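Local coordinates for fimbriae-associated protein FAP1 (Streptococcus parasanguinis, PDB 2X12) that probably builds the serine-rich fimbriae by which the bacterium adheres to surfaces and forms biofilms, with adhesion modulated by pH, at residues K226-T231 with D273-G278; N232-G237 with T269-T274. One frame throughout, in Å; residues are numbered along the deposited sequence.

Contact 1: K226-T231 with D273-G278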
loop_
_atom_site.group_PDB
_atom_site.type_symbol
_atom_site.label_atom_id
_atom_site.label_comp_id
_atom_site.label_asym_id
_atom_site.label_seq_id
_atom_site.Cartn_x
_atom_site.Cartn_y
_atom_site.Cartn_z
ATOM N N LYS A 226 -4.517 15.446 9.884
ATOM C CA LYS A 226 -4.515 16.425 8.793
ATOM C C LYS A 226 -4.806 15.765 7.452
ATOM O O LYS A 226 -5.117 16.398 6.457
ATOM C CB LYS A 226 -3.154 17.133 8.765
ATOM C CG LYS A 226 -2.892 17.915 10.023
ATOM C CD LYS A 226 -1.430 18.291 10.176
ATOM C CE LYS A 226 -1.263 19.764 10.628
ATOM N NZ LYS A 226 -2.131 20.176 11.787
ATOM N N LEU A 227 -4.702 14.456 7.459
ATOM C CA LEU A 227 -4.921 13.678 6.272
ATOM C C LEU A 227 -6.232 12.962 6.449
ATOM O O LEU A 227 -6.477 12.286 7.469
ATOM C CB LEU A 227 -3.788 12.684 6.093
ATOM C CG LEU A 227 -3.574 12.042 4.734
ATOM C CD1 LEU A 227 -3.037 13.029 3.756
ATOM C CD2 LEU A 227 -2.595 10.927 4.913
ATOM N N SER A 228 -7.069 13.128 5.441
ATOM C CA SER A 228 -8.451 12.689 5.482
ATOM C C SER A 228 -8.522 11.305 4.869
ATOM O O SER A 228 -7.596 10.906 4.244
ATOM C CB SER A 228 -9.296 13.704 4.690
ATOM O OG SER A 228 -8.966 13.573 3.299
ATOM N N THR A 229 -9.607 10.571 5.030
ATOM C CA THR A 229 -9.655 9.254 4.393
ATOM C C THR A 229 -9.470 9.456 2.900
ATOM O O THR A 229 -9.571 10.604 2.429
ATOM C CB THR A 229 -10.969 8.500 4.645
ATOM O OG1 THR A 229 -12.061 9.301 4.207
ATOM C CG2 THR A 229 -11.145 8.147 6.133
ATOM N N PRO A 230 -9.166 8.366 2.155
ATOM C CA PRO A 230 -8.896 8.503 0.733
ATOM C C PRO A 230 -10.154 8.514 -0.129
ATOM O O PRO A 230 -11.186 7.917 0.233
ATOM C CB PRO A 230 -8.056 7.270 0.424
ATOM C CG PRO A 230 -8.532 6.252 1.350
ATOM C CD PRO A 230 -8.928 6.983 2.615
ATOM N N THR A 231 -10.055 9.170 -1.275
ATOM C CA THR A 231 -11.164 9.242 -2.202
ATOM C C THR A 231 -10.731 8.710 -3.556
ATOM O O THR A 231 -9.543 8.536 -3.825
ATOM C CB THR A 231 -11.690 10.689 -2.336
ATOM O OG1 THR A 231 -10.663 11.545 -2.884
ATOM C CG2 THR A 231 -12.152 11.231 -0.946
ATOM N N ASP A 273 -6.634 9.404 -3.829
ATOM C CA ASP A 273 -6.398 10.779 -3.449
ATOM C C ASP A 273 -6.598 10.894 -1.946
ATOM O O ASP A 273 -7.364 10.151 -1.369
ATOM C CB ASP A 273 -7.403 11.669 -4.179
ATOM C CG ASP A 273 -7.203 11.672 -5.683
ATOM O OD1 ASP A 273 -6.094 11.235 -6.109
ATOM O OD2 ASP A 273 -8.142 12.120 -6.427
ATOM N N THR A 274 -5.911 11.824 -1.315
ATOM C CA THR A 274 -6.106 12.074 0.082
ATOM C C THR A 274 -5.997 13.549 0.299
ATOM O O THR A 274 -4.984 14.140 -0.032
ATOM C CB THR A 274 -5.000 11.374 0.918
ATOM O OG1 THR A 274 -3.725 11.964 0.681
ATOM C CG2 THR A 274 -4.883 9.925 0.563
ATOM N N ALA A 275 -7.020 14.182 0.842
ATOM C CA ALA A 275 -6.920 15.636 1.105
ATOM C C ALA A 275 -6.024 15.906 2.331
ATOM O O ALA A 275 -6.102 15.203 3.337
ATOM C CB ALA A 275 -8.330 16.279 1.246
ATOM N N PHE A 276 -5.142 16.897 2.226
ATOM C CA PHE A 276 -4.191 17.211 3.302
ATOM C C PHE A 276 -4.374 18.654 3.766
ATOM O O PHE A 276 -4.201 19.557 2.993
ATOM C CB PHE A 276 -2.763 17.001 2.820
ATOM C CG PHE A 276 -1.718 17.195 3.887
ATOM C CD1 PHE A 276 -0.922 18.300 3.901
ATOM C CD2 PHE A 276 -1.519 16.275 4.869
ATOM C CE1 PHE A 276 0.052 18.481 4.876
ATOM C CE2 PHE A 276 -0.535 16.472 5.858
ATOM C CZ PHE A 276 0.233 17.564 5.848
ATOM N N SER A 277 -4.703 18.870 5.033
ATOM C CA SER A 277 -5.094 20.196 5.515
ATOM C C SER A 277 -3.945 20.987 6.158
ATOM O O SER A 277 -4.180 21.971 6.879
ATOM C CB SER A 277 -6.195 20.056 6.560
ATOM O OG SER A 277 -5.640 19.476 7.729
ATOM N N GLY A 278 -2.715 20.561 5.926
ATOM C CA GLY A 278 -1.561 21.261 6.472
ATOM C C GLY A 278 -0.836 22.004 5.377
ATOM O O GLY A 278 -1.177 21.853 4.202
#
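Two antiparallel strands run side by side here, and most of the grip is backbone. At one end Lys226 O takes the N-H of Ser277 at 2.9 Å, in the carbonyl plane on a lone pair, with a weak second bond from Ser277 OG. Next, Ser228 N reaches Ala275 O at 3.1 Å, nearly along the C=O axis. The partner bond is irregular: Ala275 N leans on Ser228 OG, weakly and with a bent N-H angle of 127°, while that hydroxyl itself donates to Thr229 O. Regular pairing returns at Thr231 and Asp273, whose N-H and C=O groups bond each other both ways.

Apolar contact lies on the face of Leu227, Pro230, Thr274 and Phe276. Leu227 carries CG anti to its backbone N (chi1 -162°), which places its CD1 near the plane of the Phe276 ring, at the edge, 3.8 Å from Phe276 CD2. The same methyl packs on Thr274, whose OG1 is bonded to Trp193 NE1. Pro230 CB meets Thr274 CG2 at 4.1 Å. Beyond the pair, Leu286 packs on both Leu227 and Phe276. On the opposite face Asp273 OD1 is hydrogen-bonded to Ser192 OG of the neighbouring strand 190-197.

Between the bonds of Ser228 and Thr231 the outer strand has two residues, Thr229 and Pro230, where its neighbour has only Thr274, which is consistent with a beta bulge in the outermost strand of an antiparallel sheet.

Contact 2: N232-G237 with T269-T274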
loop_
_atom_site.group_PDB
_atom_site.type_symbol
_atom_site.label_atom_id
_atom_site.label_comp_id
_atom_site.label_asym_id
_atom_site.label_seq_id
_atom_site.Cartn_x
_atom_site.Cartn_y
_atom_site.Cartn_z
ATOM N N ASN A 232 -11.721 8.424 -4.394
ATOM C CA ASN A 232 -11.487 8.030 -5.767
ATOM C C ASN A 232 -10.461 6.894 -5.853
ATOM O O ASN A 232 -9.524 6.936 -6.659
ATOM C CB ASN A 232 -11.031 9.286 -6.532
ATOM C CG ASN A 232 -11.021 9.093 -8.043
ATOM O OD1 ASN A 232 -11.796 8.298 -8.591
ATOM N ND2 ASN A 232 -10.132 9.812 -8.724
ATOM N N VAL A 233 -10.627 5.884 -5.009
ATOM C CA VAL A 233 -9.658 4.797 -4.972
ATOM C C VAL A 233 -9.916 3.861 -6.129
ATOM O O VAL A 233 -11.013 3.273 -6.232
ATOM C CB VAL A 233 -9.770 3.984 -3.701
ATOM C CG1 VAL A 233 -8.805 2.868 -3.741
ATOM C CG2 VAL A 233 -9.516 4.856 -2.489
ATOM N N LEU A 234 -8.923 3.719 -7.003
ATOM C CA LEU A 234 -9.107 2.933 -8.214
ATOM C C LEU A 234 -8.054 1.871 -8.323
ATOM O O LEU A 234 -6.999 2.013 -7.788
ATOM C CB LEU A 234 -9.037 3.835 -9.447
ATOM C CG LEU A 234 -10.035 5.009 -9.571
ATOM C CD1 LEU A 234 -9.817 5.626 -10.936
ATOM C CD2 LEU A 234 -11.526 4.641 -9.320
ATOM N N ILE A 235 -8.338 0.796 -9.025
ATOM C CA ILE A 235 -7.305 -0.160 -9.421
ATOM C C ILE A 235 -7.428 -0.434 -10.895
ATOM O O ILE A 235 -8.536 -0.728 -11.370
ATOM C CB ILE A 235 -7.508 -1.488 -8.702
ATOM C CG1 ILE A 235 -7.429 -1.269 -7.189
ATOM C CG2 ILE A 235 -6.474 -2.507 -9.161
ATOM C CD1 ILE A 235 -7.354 -2.536 -6.411
ATOM N N ASP A 236 -6.300 -0.367 -11.602
ATOM C CA ASP A 236 -6.303 -0.441 -13.078
ATOM C C ASP A 236 -7.351 0.496 -13.684
ATOM O O ASP A 236 -7.997 0.150 -14.664
ATOM C CB ASP A 236 -6.535 -1.887 -13.546
ATOM C CG ASP A 236 -5.544 -2.861 -12.895
ATOM O OD1 ASP A 236 -4.345 -2.502 -12.867
ATOM O OD2 ASP A 236 -5.945 -3.952 -12.403
ATOM N N GLY A 237 -7.545 1.658 -13.058
ATOM C CA GLY A 237 -8.542 2.624 -13.508
ATOM C C GLY A 237 -9.987 2.271 -13.249
ATOM O O GLY A 237 -10.875 3.038 -13.669
ATOM N N THR A 269 -2.062 -1.298 -11.018
ATOM C CA THR A 269 -1.762 0.099 -10.753
ATOM C C THR A 269 -2.858 0.650 -9.914
ATOM O O THR A 269 -3.961 0.849 -10.395
ATOM C CB THR A 269 -1.710 0.875 -12.057
ATOM O OG1 THR A 269 -0.722 0.276 -12.896
ATOM C CG2 THR A 269 -1.382 2.361 -11.833
ATOM N N ILE A 270 -2.550 0.880 -8.651
ATOM C CA ILE A 270 -3.522 1.344 -7.668
ATOM C C ILE A 270 -3.320 2.824 -7.488
ATOM O O ILE A 270 -2.191 3.265 -7.364
ATOM C CB ILE A 270 -3.255 0.687 -6.312
ATOM C CG1 ILE A 270 -3.056 -0.834 -6.476
ATOM C CG2 ILE A 270 -4.377 0.991 -5.298
ATOM C CD1 ILE A 270 -2.308 -1.504 -5.302
ATOM N N THR A 271 -4.404 3.585 -7.484
ATOM C CA THR A 271 -4.347 5.032 -7.291
ATOM C C THR A 271 -5.510 5.519 -6.422
ATOM O O THR A 271 -6.621 4.948 -6.430
ATOM C CB THR A 271 -4.479 5.787 -8.583
ATOM O OG1 THR A 271 -5.754 5.495 -9.134
ATOM C CG2 THR A 271 -3.436 5.380 -9.523
ATOM N N PHE A 272 -5.245 6.605 -5.701
ATOM C CA PHE A 272 -6.231 7.249 -4.832
ATOM C C PHE A 272 -5.737 8.636 -4.435
ATOM O O PHE A 272 -4.581 8.990 -4.676
ATOM C CB PHE A 272 -6.484 6.414 -3.572
ATOM C CG PHE A 272 -5.250 6.150 -2.770
ATOM C CD1 PHE A 272 -4.874 6.988 -1.748
ATOM C CD2 PHE A 272 -4.448 5.068 -3.053
ATOM C CE1 PHE A 272 -3.704 6.729 -1.009
ATOM C CE2 PHE A 272 -3.288 4.809 -2.326
ATOM C CZ PHE A 272 -2.911 5.638 -1.323
ATOM N N ASP A 273 -6.634 9.404 -3.829
ATOM C CA ASP A 273 -6.398 10.779 -3.449
ATOM C C ASP A 273 -6.598 10.894 -1.946
ATOM O O ASP A 273 -7.364 10.151 -1.369
ATOM C CB ASP A 273 -7.403 11.669 -4.179
ATOM C CG ASP A 273 -7.203 11.672 -5.683
ATOM O OD1 ASP A 273 -6.094 11.235 -6.109
ATOM O OD2 ASP A 273 -8.142 12.120 -6.427
ATOM N N THR A 274 -5.911 11.824 -1.315
ATOM C CA THR A 274 -6.106 12.074 0.082
ATOM C C THR A 274 -5.997 13.549 0.299
ATOM O O THR A 274 -4.984 14.140 -0.032
ATOM C CB THR A 274 -5.000 11.374 0.918
ATOM O OG1 THR A 274 -3.725 11.964 0.681
ATOM C CG2 THR A 274 -4.883 9.925 0.563
#
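The Phe272 ring is met at its edge, in plane, by the CG2 methyl of Thr274, and stacks with the ring of Trp193 from strand 190-197. Its chi1 of 57° sets CG between the backbone N and carbonyl carbon, turning the ring away from strand 233-235, so that Val233 rests mainly on the root of the side chain: Val233 CG2 lies 3.6 Å from Phe272 CB, the two groups side by side. Of the other flat groups, the Asn232 amide lies alongside the Asp273 carboxylate, their planes 66° apart and Asn232 ND2 3.8 Å from Asp273 OD2, too far to bond; the carboxylate is bonded instead to Ser192, through OD1. The Asp236 carboxylate is better engaged. Its OD1 accepts Thr269 N at 3.2 Å from above the carboxylate plane, and OD2 is hydrogen-bonded to His268 ND1.

Thus at this end a side-chain oxygen receives the N-H that a strand partner's carbonyl would otherwise take, while Asp236 N bonds Thr269 O at 2.9 Å. In the middle, Leu234 and Thr271 form a two-way hydrogen-bonded pair; Leu234 N points almost straight at Thr271 O, at 2.7 Å. Ile235 and Ile270 make the next, non-hydrogen-bonded pair, with Ile235 CG1 4.2 Å from Ile270 CG2.

The side chains of Val233, Ile235, Ile270 and Phe272 pack on strand 212-220, which belongs to the other large sheet, with Ile270 and Phe272 also touching strand 287-295. This is hydrophobic core between two antiparallel sheets, consistent with a beta-sandwich.

Contact 1 and contact 2 are successive lengths of a single strand pairing, 227-235 against 268-276, with centres 14 Å apart and Asp273 and Thr274 common to both. The chain turns a corner at Asn232 just where they join. They meet through the Phe272 side chain: Pro230 CB packs 3.9 Å from Phe272 CD1, and Thr231 O lies 3.7 Å from Phe272 CB. Contact 2 sits deeper, its centre about 11 Å from that of the chain against about 16 Å for contact 1, whose Leu227 and Phe276 pack on loop residues such as Leu286. On the far side of strand 268-276, strand 190-197 continues the sheet past both.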